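Local coordinates for microcompartments protein (Halothece sp. PCC 7418, PDB 5VGU) that probably forms hexameric tiles of the beta-carboxysome shell, the protein coat around the carbon-fixing enzymes of this cyanobacterium, at residues A[12-15]-A[16-19]; A[85-89]-A[90-94]; A[96-99]-A[100-103]. All blocks are in the same frame, centred on the assembly; numbering follows the deposited sequence.

Contact 1: A[12-15]-A[16-19]; sequences KGFP and GVLA
Phe14 O accepts from Leu18 N at 3.0 Å, the donor lying nearly on the line of the carbonyl bond, and Pro15 O accepts from Ala19 N, so that the first turn of helix 14-27 of the BMC fold is closed just after strand 5-12 in the chain. A weak bond from Val17 N also reaches Phe14 O, with an N-H...O angle of only 121°. Pro15 suits this first turn, where a backbone nitrogen has no helical carbonyl behind it to bond and none need be given up. The Phe14 ring reaches forward along the helix because its CG stands anti to the backbone N (chi1 178°). Its CD1 meets CG1 of Val17 at 4.0 Å, the two side chains crossing at about a right angle, while CE2 on the other flank of the ring approaches Leu18 CB at 4.2 Å. CG1 of Val17 lies as well 3.4 Å from Phe14 O, which places this methyl beside the carbonyl that two amides share. Phe43 of the same chain meets the Phe14 ring edge-to-face, and Ile36 of a neighbouring subunit packs on it; Glu10 of that subunit accepts a hydrogen bond from Phe14 N. Gly13 has positive phi (93°), and a side chain there would collide with Lys12 O. Lys12 O accepts a hydrogen bond from a water 3.0 Å away, and the same water accepts from Gly16 N at 2.8 Å.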
ATOM      1  N   LYS A  12      -2.257  -0.066 -16.213  1.00 20.34           N
ATOM      2  CA  LYS A  12      -1.495   0.947 -15.503  1.00 20.62           C
ATOM      3  C   LYS A  12      -2.311   2.234 -15.533  1.00 19.49           C
ATOM      4  O   LYS A  12      -2.587   2.772 -16.612  1.00 19.96           O
ATOM      5  CB  LYS A  12      -0.128   1.142 -16.157  1.00 23.90           C
ATOM      6  CG  LYS A  12       0.831   2.042 -15.367  1.00 25.59           C
ATOM      7  CD  LYS A  12       1.331   1.355 -14.105  1.00 30.51           C
ATOM      8  CE  LYS A  12       2.597   2.014 -13.591  1.00 37.71           C
ATOM      9  NZ  LYS A  12       3.290   1.144 -12.593  1.00 47.06           N
ATOM     10  N   GLY A  13      -2.708   2.711 -14.358  1.00 17.16           N
ATOM     11  CA  GLY A  13      -3.504   3.923 -14.234  1.00 19.71           C
ATOM     12  C   GLY A  13      -4.990   3.631 -14.208  1.00 19.54           C
ATOM     13  O   GLY A  13      -5.483   2.681 -14.820  1.00 17.64           O
ATOM     14  N   PHE A  14      -5.724   4.490 -13.491  1.00 17.45           N
ATOM     15  CA  PHE A  14      -7.156   4.320 -13.329  1.00 19.16           C
ATOM     16  C   PHE A  14      -7.914   4.704 -14.600  1.00 18.51           C
ATOM     17  O   PHE A  14      -8.855   3.998 -14.985  1.00 17.85           O
ATOM     18  CB  PHE A  14      -7.640   5.133 -12.122  1.00 16.71           C
ATOM     19  CG  PHE A  14      -9.121   5.055 -11.909  1.00 16.59           C
ATOM     20  CD1 PHE A  14      -9.692   3.979 -11.254  1.00 22.76           C
ATOM     21  CD2 PHE A  14      -9.955   6.034 -12.437  1.00 17.18           C
ATOM     22  CE1 PHE A  14     -11.080   3.900 -11.100  1.00 22.49           C
ATOM     23  CE2 PHE A  14     -11.325   5.963 -12.272  1.00 21.68           C
ATOM     24  CZ  PHE A  14     -11.885   4.902 -11.606  1.00 18.97           C
ATOM     25  N   PRO A  15      -7.543   5.799 -15.286  1.00 18.22           N
ATOM     26  CA  PRO A  15      -8.290   6.170 -16.501  1.00 19.20           C
ATOM     27  C   PRO A  15      -8.394   5.031 -17.511  1.00 18.56           C
ATOM     28  O   PRO A  15      -9.467   4.828 -18.102  1.00 20.35           O
ATOM     29  CB  PRO A  15      -7.493   7.387 -17.027  1.00 20.59           C
ATOM     30  CG  PRO A  15      -6.940   8.029 -15.756  1.00 18.89           C
ATOM     31  CD  PRO A  15      -6.531   6.812 -14.932  1.00 15.45           C
ATOM     32  N   GLY A  16      -7.332   4.239 -17.685  1.00 19.91           N
ATOM     33  CA  GLY A  16      -7.409   3.114 -18.605  1.00 21.35           C
ATOM     34  C   GLY A  16      -8.452   2.093 -18.198  1.00 20.42           C
ATOM     35  O   GLY A  16      -9.132   1.516 -19.047  1.00 18.75           O
ATOM     36  N   VAL A  17      -8.575   1.827 -16.894  1.00 17.68           N
ATOM     37  CA  VAL A  17      -9.536   0.824 -16.432  1.00 20.26           C
ATOM     38  C   VAL A  17     -10.956   1.362 -16.532  1.00 18.12           C
ATOM     39  O   VAL A  17     -11.904   0.606 -16.799  1.00 18.89           O
ATOM     40  CB  VAL A  17      -9.144   0.370 -14.998  1.00 21.03           C
ATOM     41  CG1 VAL A  17     -10.021   0.998 -13.907  1.00 18.89           C
ATOM     42  CG2 VAL A  17      -9.132  -1.135 -14.909  1.00 17.31           C
ATOM     43  N   LEU A  18     -11.127   2.674 -16.355  1.00 17.81           N
ATOM     44  CA  LEU A  18     -12.429   3.299 -16.566  1.00 17.43           C
ATOM     45  C   LEU A  18     -12.858   3.162 -18.027  1.00 20.80           C
ATOM     46  O   LEU A  18     -13.989   2.751 -18.324  1.00 17.72           O
ATOM     47  CB  LEU A  18     -12.362   4.772 -16.146  1.00 19.80           C
ATOM     48  CG  LEU A  18     -13.535   5.698 -16.469  1.00 17.12           C
ATOM     49  CD1 LEU A  18     -14.819   5.172 -15.855  1.00 19.17           C
ATOM     50  CD2 LEU A  18     -13.289   7.133 -15.970  1.00 15.30           C
ATOM     51  N   ALA A  19     -11.943   3.456 -18.950  1.00 18.83           N
ATOM     52  CA  ALA A  19     -12.227   3.295 -20.377  1.00 18.92           C
ATOM     53  C   ALA A  19     -12.572   1.852 -20.725  1.00 18.17           C
ATOM     54  O   ALA A  19     -13.526   1.592 -21.475  1.00 17.81           O
ATOM     55  CB  ALA A  19     -11.033   3.773 -21.199  1.00 19.17           C
TER
HETATM   56  O   HOH W   1      -4.615   4.844 -17.214  1.00 22.19           O

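Contact 2: A[85-89]-A[90-94]; sequences NVECV and LPIAY
Leu90, Glu87 and Val86 carry most of this turn, in which the chain leaves helix 84-89 and folds back over its last residues. Leu90 N still gives a helical bond to Val86 O (2.9 Å, N-H...O angle 156°), but Leu90 itself has already left helical backbone angles. Its CB rests 3.3 Å from that same Val86 O. With CG set beside the backbone N (chi1 -61°), the side chain turns back along the helix, and its CD1 meets Val86 CG1 at 3.7 Å. An alanine here would take away CG and both methyls and is likely to open a gap beside Val86 CG1, though the backbone bond could persist. Pro91 is the centre of an inverse gamma turn, closed by Ile92 N bonding to Leu90 O, and this reversal brings Ile92 back over the helix. There CG1 of Ile92 lies 3.6 Å from Glu87 CA, and its CD1 also comes within 4.1 Å of Val86 CG1. The extended Glu87 side chain runs past Ala93, with Glu87 CG 3.7 Å from Ala93 CB. Beyond that point its carboxylate is held by a salt bridge from OE1 to Arg48 and a hydrogen bond from OE2 to the backbone N of Ser2. Arg48, on strand 42-49, also binds Ile92 O, tying the loop to the sheet; Ile92 packs on Ile46 of that strand and Pro91 on Ile36 of strand 30-39, while Tyr35 of a neighbouring subunit packs on Leu90.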
ATOM      1  N   ASN A  85     -14.952 -22.479  -5.545  1.00 18.63           N
ATOM      2  CA  ASN A  85     -13.952 -22.105  -4.536  1.00 17.97           C
ATOM      3  C   ASN A  85     -13.182 -20.856  -4.952  1.00 16.92           C
ATOM      4  O   ASN A  85     -12.853 -20.013  -4.106  1.00 17.98           O
ATOM      5  CB  ASN A  85     -13.024 -23.303  -4.318  1.00 18.69           C
ATOM      6  CG  ASN A  85     -12.090 -23.167  -3.147  1.00 18.44           C
ATOM      7  OD1 ASN A  85     -11.978 -22.126  -2.452  1.00 21.40           O
ATOM      8  ND2 ASN A  85     -11.371 -24.236  -2.927  1.00 15.39           N
ATOM      9  N   VAL A  86     -12.906 -20.708  -6.251  1.00 15.48           N
ATOM     10  CA  VAL A  86     -12.223 -19.524  -6.754  1.00 18.55           C
ATOM     11  C   VAL A  86     -13.132 -18.310  -6.639  1.00 17.28           C
ATOM     12  O   VAL A  86     -12.702 -17.224  -6.241  1.00 18.99           O
ATOM     13  CB  VAL A  86     -11.775 -19.755  -8.208  1.00 17.73           C
ATOM     14  CG1 VAL A  86     -11.124 -18.511  -8.796  1.00 16.22           C
ATOM     15  CG2 VAL A  86     -10.824 -20.922  -8.298  1.00 20.25           C
ATOM     16  N   GLU A  87     -14.397 -18.479  -7.025  1.00 20.22           N
ATOM     17  CA  GLU A  87     -15.380 -17.404  -6.927  1.00 19.55           C
ATOM     18  C   GLU A  87     -15.570 -16.963  -5.483  1.00 21.61           C
ATOM     19  O   GLU A  87     -15.799 -15.777  -5.210  1.00 18.87           O
ATOM     20  CB  GLU A  87     -16.702 -17.877  -7.531  1.00 18.57           C
ATOM     21  CG  GLU A  87     -17.799 -16.831  -7.469  1.00 25.58           C
ATOM     22  CD  GLU A  87     -19.092 -17.342  -8.031  1.00 25.34           C
ATOM     23  OE1 GLU A  87     -19.562 -16.774  -9.035  1.00 23.75           O
ATOM     24  OE2 GLU A  87     -19.616 -18.333  -7.476  1.00 25.54           O
ATOM     25  N   CYS A  88     -15.496 -17.911  -4.550  1.00 20.18           N
ATOM     26  CA  CYS A  88     -15.625 -17.600  -3.131  1.00 18.80           C
ATOM     27  C   CYS A  88     -14.430 -16.802  -2.621  1.00 20.32           C
ATOM     28  O   CYS A  88     -14.595 -15.769  -1.969  1.00 19.94           O
ATOM     29  CB  CYS A  88     -15.774 -18.908  -2.348  1.00 25.68           C
ATOM     30  SG  CYS A  88     -15.630 -18.739  -0.572  1.00 30.90           S
ATOM     31  N   VAL A  89     -13.213 -17.243  -2.919  1.00 17.58           N
ATOM     32  CA  VAL A  89     -12.051 -16.637  -2.279  1.00 18.37           C
ATOM     33  C   VAL A  89     -11.608 -15.377  -3.004  1.00 18.42           C
ATOM     34  O   VAL A  89     -11.226 -14.388  -2.365  1.00 18.89           O
ATOM     35  CB  VAL A  89     -10.902 -17.656  -2.179  1.00 16.72           C
ATOM     36  CG1 VAL A  89      -9.556 -16.974  -1.800  1.00 19.34           C
ATOM     37  CG2 VAL A  89     -11.258 -18.730  -1.169  1.00 20.92           C
ATOM     38  N   LEU A  90     -11.593 -15.402  -4.312  1.00 18.31           N
ATOM     39  CA  LEU A  90     -11.144 -14.246  -5.067  1.00 16.65           C
ATOM     40  C   LEU A  90     -12.306 -13.291  -5.289  1.00 18.95           C
ATOM     41  O   LEU A  90     -13.473 -13.688  -5.211  1.00 17.87           O
ATOM     42  CB  LEU A  90     -10.536 -14.695  -6.400  1.00 16.62           C
ATOM     43  CG  LEU A  90      -9.315 -15.613  -6.293  1.00 17.62           C
ATOM     44  CD1 LEU A  90      -8.747 -15.888  -7.686  1.00 16.69           C
ATOM     45  CD2 LEU A  90      -8.211 -15.050  -5.374  1.00 19.07           C
ATOM     46  N   PRO A  91     -12.024 -11.996  -5.515  1.00 17.80           N
ATOM     47  CA  PRO A  91     -13.124 -11.000  -5.610  1.00 17.06           C
ATOM     48  C   PRO A  91     -13.748 -10.936  -6.997  1.00 17.21           C
ATOM     49  O   PRO A  91     -13.617  -9.959  -7.731  1.00 17.31           O
ATOM     50  CB  PRO A  91     -12.412  -9.691  -5.225  1.00 19.88           C
ATOM     51  CG  PRO A  91     -11.003  -9.903  -5.690  1.00 20.34           C
ATOM     52  CD  PRO A  91     -10.702 -11.350  -5.451  1.00 17.84           C
ATOM     53  N   ILE A  92     -14.461 -12.004  -7.371  1.00 17.06           N
ATOM     54  CA  ILE A  92     -15.004 -12.143  -8.719  1.00 16.37           C
ATOM     55  C   ILE A  92     -16.485 -12.485  -8.745  1.00 18.55           C
ATOM     56  O   ILE A  92     -17.038 -12.668  -9.834  1.00 17.25           O
ATOM     57  CB  ILE A  92     -14.220 -13.185  -9.540  1.00 16.36           C
ATOM     58  CG1 ILE A  92     -14.370 -14.596  -8.930  1.00 16.11           C
ATOM     59  CG2 ILE A  92     -12.765 -12.769  -9.665  1.00 19.82           C
ATOM     60  CD1 ILE A  92     -13.941 -15.717  -9.886  1.00 20.35           C
ATOM     61  N   ALA A  93     -17.141 -12.606  -7.594  1.00 17.21           N
ATOM     62  CA  ALA A  93     -18.537 -13.008  -7.549  1.00 20.10           C
ATOM     63  C   ALA A  93     -19.464 -11.847  -7.902  1.00 19.53           C
ATOM     64  O   ALA A  93     -19.127 -10.678  -7.731  1.00 17.31           O
ATOM     65  CB  ALA A  93     -18.876 -13.546  -6.158  1.00 19.65           C
ATOM     66  N   TYR A  94     -20.641 -12.188  -8.413  1.00 19.22           N
ATOM     67  CA  TYR A  94     -21.743 -11.250  -8.418  1.00 20.11           C
ATOM     68  C   TYR A  94     -22.039 -10.814  -6.983  1.00 21.26           C
ATOM     69  O   TYR A  94     -21.729 -11.525  -6.020  1.00 22.92           O
ATOM     70  CB  TYR A  94     -22.988 -11.885  -9.040  1.00 21.06           C
ATOM     71  CG  TYR A  94     -22.952 -12.110 -10.528  1.00 20.14           C
ATOM     72  CD1 TYR A  94     -23.150 -11.062 -11.419  1.00 19.53           C
ATOM     73  CD2 TYR A  94     -22.777 -13.398 -11.051  1.00 21.34           C
ATOM     74  CE1 TYR A  94     -23.146 -11.267 -12.781  1.00 21.05           C
ATOM     75  CE2 TYR A  94     -22.771 -13.611 -12.416  1.00 21.33           C
ATOM     76  CZ  TYR A  94     -22.967 -12.542 -13.277  1.00 21.80           C
ATOM     77  OH  TYR A  94     -22.969 -12.735 -14.641  1.00 20.33           O
TER

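Contact 3: A[96-99]-A[100-103]; sequences ENVE and RFRE
Val98 O takes two backbone amides at the N-terminus of helix 99-104, with Val98 itself at the N-cap position. Arg102 N approaches Val98 O in the carbonyl plane at 3.2 Å, whereas Phe101 N, 3.0 Å from Val98 O, stands above that plane; Glu99 O then receives a nearly straight bond from Glu103 N (172°). On the side facing the protein, CD2 of the Phe101 ring lies 4.1 Å from Val98 CB. CG of Arg100 sits over the centre of one face of this ring, 4.0 Å above its plane. Because that CG lies between the backbone N and the carbonyl carbon (chi1 67°), the extended arginine chain folds back across the ring, and Phe101 CZ comes under one face of the guanidinium, toward its rim. The outer end of Arg100 forms a salt bridge to Glu84 of a neighbouring subunit, so the helix start takes part in the hexamer interface, where Phe101 also packs on Asn85 of that subunit. Thr31 of strand 30-39 backs both Val98 and Phe101. A water bound to Glu96 O lies in the guanidinium plane at its edge, accepting from Arg100 N at 2.9 Å and, weakly, from Arg100 NH1 at 3.3 Å.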
ATOM      1  N   GLU A  96     -24.787  -7.908  -4.491  1.00 25.18           N
ATOM      2  CA  GLU A  96     -26.099  -7.265  -4.509  1.00 27.77           C
ATOM      3  C   GLU A  96     -26.046  -5.868  -5.134  1.00 26.68           C
ATOM      4  O   GLU A  96     -27.049  -5.416  -5.703  1.00 28.25           O
ATOM      5  CB  GLU A  96     -26.658  -7.231  -3.084  1.00 29.85           C
ATOM      6  CG  GLU A  96     -25.901  -6.307  -2.118  1.00 29.90           C
ATOM      7  CD  GLU A  96     -26.227  -6.578  -0.646  1.00 34.73           C
ATOM      8  OE1 GLU A  96     -27.080  -5.872  -0.069  1.00 32.51           O
ATOM      9  OE2 GLU A  96     -25.623  -7.499  -0.064  1.00 32.33           O
ATOM     10  N   ASN A  97     -24.884  -5.215  -5.107  1.00 28.37           N
ATOM     11  CA  ASN A  97     -24.746  -3.887  -5.715  1.00 26.57           C
ATOM     12  C   ASN A  97     -24.943  -3.920  -7.232  1.00 27.07           C
ATOM     13  O   ASN A  97     -25.333  -2.909  -7.825  1.00 26.25           O
ATOM     14  CB  ASN A  97     -23.369  -3.334  -5.341  1.00 27.86           C
ATOM     15  CG  ASN A  97     -23.186  -1.882  -5.712  1.00 42.91           C
ATOM     16  OD1 ASN A  97     -24.102  -1.076  -5.583  1.00 39.53           O
ATOM     17  ND2 ASN A  97     -21.979  -1.536  -6.161  1.00 47.00           N
ATOM     18  N   VAL A  98     -24.662  -5.051  -7.891  1.00 22.70           N
ATOM     19  CA  VAL A  98     -24.726  -5.119  -9.347  1.00 22.36           C
ATOM     20  C   VAL A  98     -25.811  -6.075  -9.838  1.00 27.10           C
ATOM     21  O   VAL A  98     -25.905  -6.332 -11.036  1.00 23.23           O
ATOM     22  CB  VAL A  98     -23.357  -5.483  -9.958  1.00 20.48           C
ATOM     23  CG1 VAL A  98     -22.310  -4.432  -9.589  1.00 22.15           C
ATOM     24  CG2 VAL A  98     -22.890  -6.861  -9.509  1.00 19.79           C
ATOM     25  N   GLU A  99     -26.679  -6.546  -8.944  1.00 29.46           N
ATOM     26  CA  GLU A  99     -27.692  -7.525  -9.338  1.00 32.99           C
ATOM     27  C   GLU A  99     -28.564  -7.014 -10.487  1.00 29.80           C
ATOM     28  O   GLU A  99     -28.874  -7.763 -11.421  1.00 32.20           O
ATOM     29  CB  GLU A  99     -28.540  -7.886  -8.115  1.00 38.13           C
ATOM     30  CG  GLU A  99     -29.672  -8.869  -8.383  1.00 56.96           C
ATOM     31  CD  GLU A  99     -30.503  -9.140  -7.139  1.00 61.68           C
ATOM     32  OE1 GLU A  99     -29.973  -8.967  -6.014  1.00 66.15           O
ATOM     33  OE2 GLU A  99     -31.696  -9.485  -7.290  1.00 55.68           O
ATOM     34  N   ARG A 100     -28.985  -5.750 -10.432  1.00 30.69           N
ATOM     35  CA  ARG A 100     -29.896  -5.251 -11.456  1.00 32.51           C
ATOM     36  C   ARG A 100     -29.248  -5.250 -12.836  1.00 34.58           C
ATOM     37  O   ARG A 100     -29.947  -5.352 -13.848  1.00 33.11           O
ATOM     38  CB  ARG A 100     -30.392  -3.847 -11.092  1.00 33.95           C
ATOM     39  CG  ARG A 100     -29.355  -2.742 -11.114  1.00 30.53           C
ATOM     40  CD  ARG A 100     -29.941  -1.496 -10.474  1.00 35.63           C
ATOM     41  NE  ARG A 100     -29.066  -0.335 -10.527  1.00 35.41           N
ATOM     42  CZ  ARG A 100     -28.086  -0.083  -9.668  1.00 37.15           C
ATOM     43  NH1 ARG A 100     -27.811  -0.925  -8.670  1.00 43.04           N
ATOM     44  NH2 ARG A 100     -27.367   1.023  -9.809  1.00 36.96           N
ATOM     45  N   PHE A 101     -27.915  -5.179 -12.912  1.00 29.24           N
ATOM     46  CA  PHE A 101     -27.273  -5.268 -14.223  1.00 27.82           C
ATOM     47  C   PHE A 101     -27.144  -6.712 -14.684  1.00 30.03           C
ATOM     48  O   PHE A 101     -27.183  -6.980 -15.887  1.00 31.48           O
ATOM     49  CB  PHE A 101     -25.899  -4.617 -14.169  1.00 26.57           C
ATOM     50  CG  PHE A 101     -25.937  -3.221 -13.638  1.00 25.34           C
ATOM     51  CD1 PHE A 101     -26.519  -2.205 -14.374  1.00 28.12           C
ATOM     52  CD2 PHE A 101     -25.436  -2.932 -12.373  1.00 25.56           C
ATOM     53  CE1 PHE A 101     -26.573  -0.920 -13.865  1.00 29.23           C
ATOM     54  CE2 PHE A 101     -25.490  -1.657 -11.870  1.00 30.92           C
ATOM     55  CZ  PHE A 101     -26.061  -0.651 -12.617  1.00 31.44           C
ATOM     56  N   ARG A 102     -27.012  -7.647 -13.744  1.00 30.86           N
ATOM     57  CA  ARG A 102     -27.031  -9.065 -14.092  1.00 33.16           C
ATOM     58  C   ARG A 102     -28.386  -9.449 -14.667  1.00 40.34           C
ATOM     59  O   ARG A 102     -28.473 -10.060 -15.738  1.00 37.11           O
ATOM     60  CB  ARG A 102     -26.713  -9.900 -12.850  1.00 31.73           C
ATOM     61  CG  ARG A 102     -26.593 -11.415 -13.061  1.00 37.62           C
ATOM     62  CD  ARG A 102     -26.566 -12.107 -11.692  1.00 34.41           C
ATOM     63  NE  ARG A 102     -26.320 -13.548 -11.763  1.00 41.92           N
ATOM     64  CZ  ARG A 102     -26.180 -14.343 -10.700  1.00 41.83           C
ATOM     65  NH1 ARG A 102     -26.257 -13.850  -9.472  1.00 42.58           N
ATOM     66  NH2 ARG A 102     -25.967 -15.647 -10.858  1.00 46.61           N
ATOM     67  N   GLU A 103     -29.461  -9.081 -13.967  1.00 40.42           N
ATOM     68  CA  GLU A 103     -30.804  -9.290 -14.502  1.00 50.53           C
ATOM     69  C   GLU A 103     -30.934  -8.749 -15.926  1.00 50.23           C
ATOM     70  O   GLU A 103     -31.572  -9.375 -16.781  1.00 49.60           O
ATOM     71  CB  GLU A 103     -31.832  -8.635 -13.576  1.00 42.96           C
ATOM     72  CG  GLU A 103     -32.045  -9.397 -12.274  1.00 53.34           C
ATOM     73  CD  GLU A 103     -32.908  -8.645 -11.268  1.00 63.51           C
ATOM     74  OE1 GLU A 103     -32.937  -7.395 -11.307  1.00 57.23           O
ATOM     75  OE2 GLU A 103     -33.553  -9.311 -10.430  1.00 70.40           O
TER
HETATM   76  O   HOH W   2     -28.805  -4.038  -8.114  1.00 32.51           O

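The touching residues of contact 1 are all buried, contact 2 is partly so, and contact 3 lies largely at the surface. Apolar side chains and backbone bonds carry contact 1; contact 2 adds a charged residue tied to the sheet, and contact 3 joins backbone capping bonds and a buried phenylalanine to exposed charged side chains, one of them paired across the subunit boundary. Contacts 1 and 3 both start a helix, whereas contact 2 ends one. Contacts 2 and 3 meet where Tyr94 CE1 touches Arg102 CG at 3.5 Å, a pair that also makes a cation-pi interaction, while contact 1 stands apart, its centre about 23 Å from each of theirs. All three border neighbouring subunits, consistent with a hexameric shell tile.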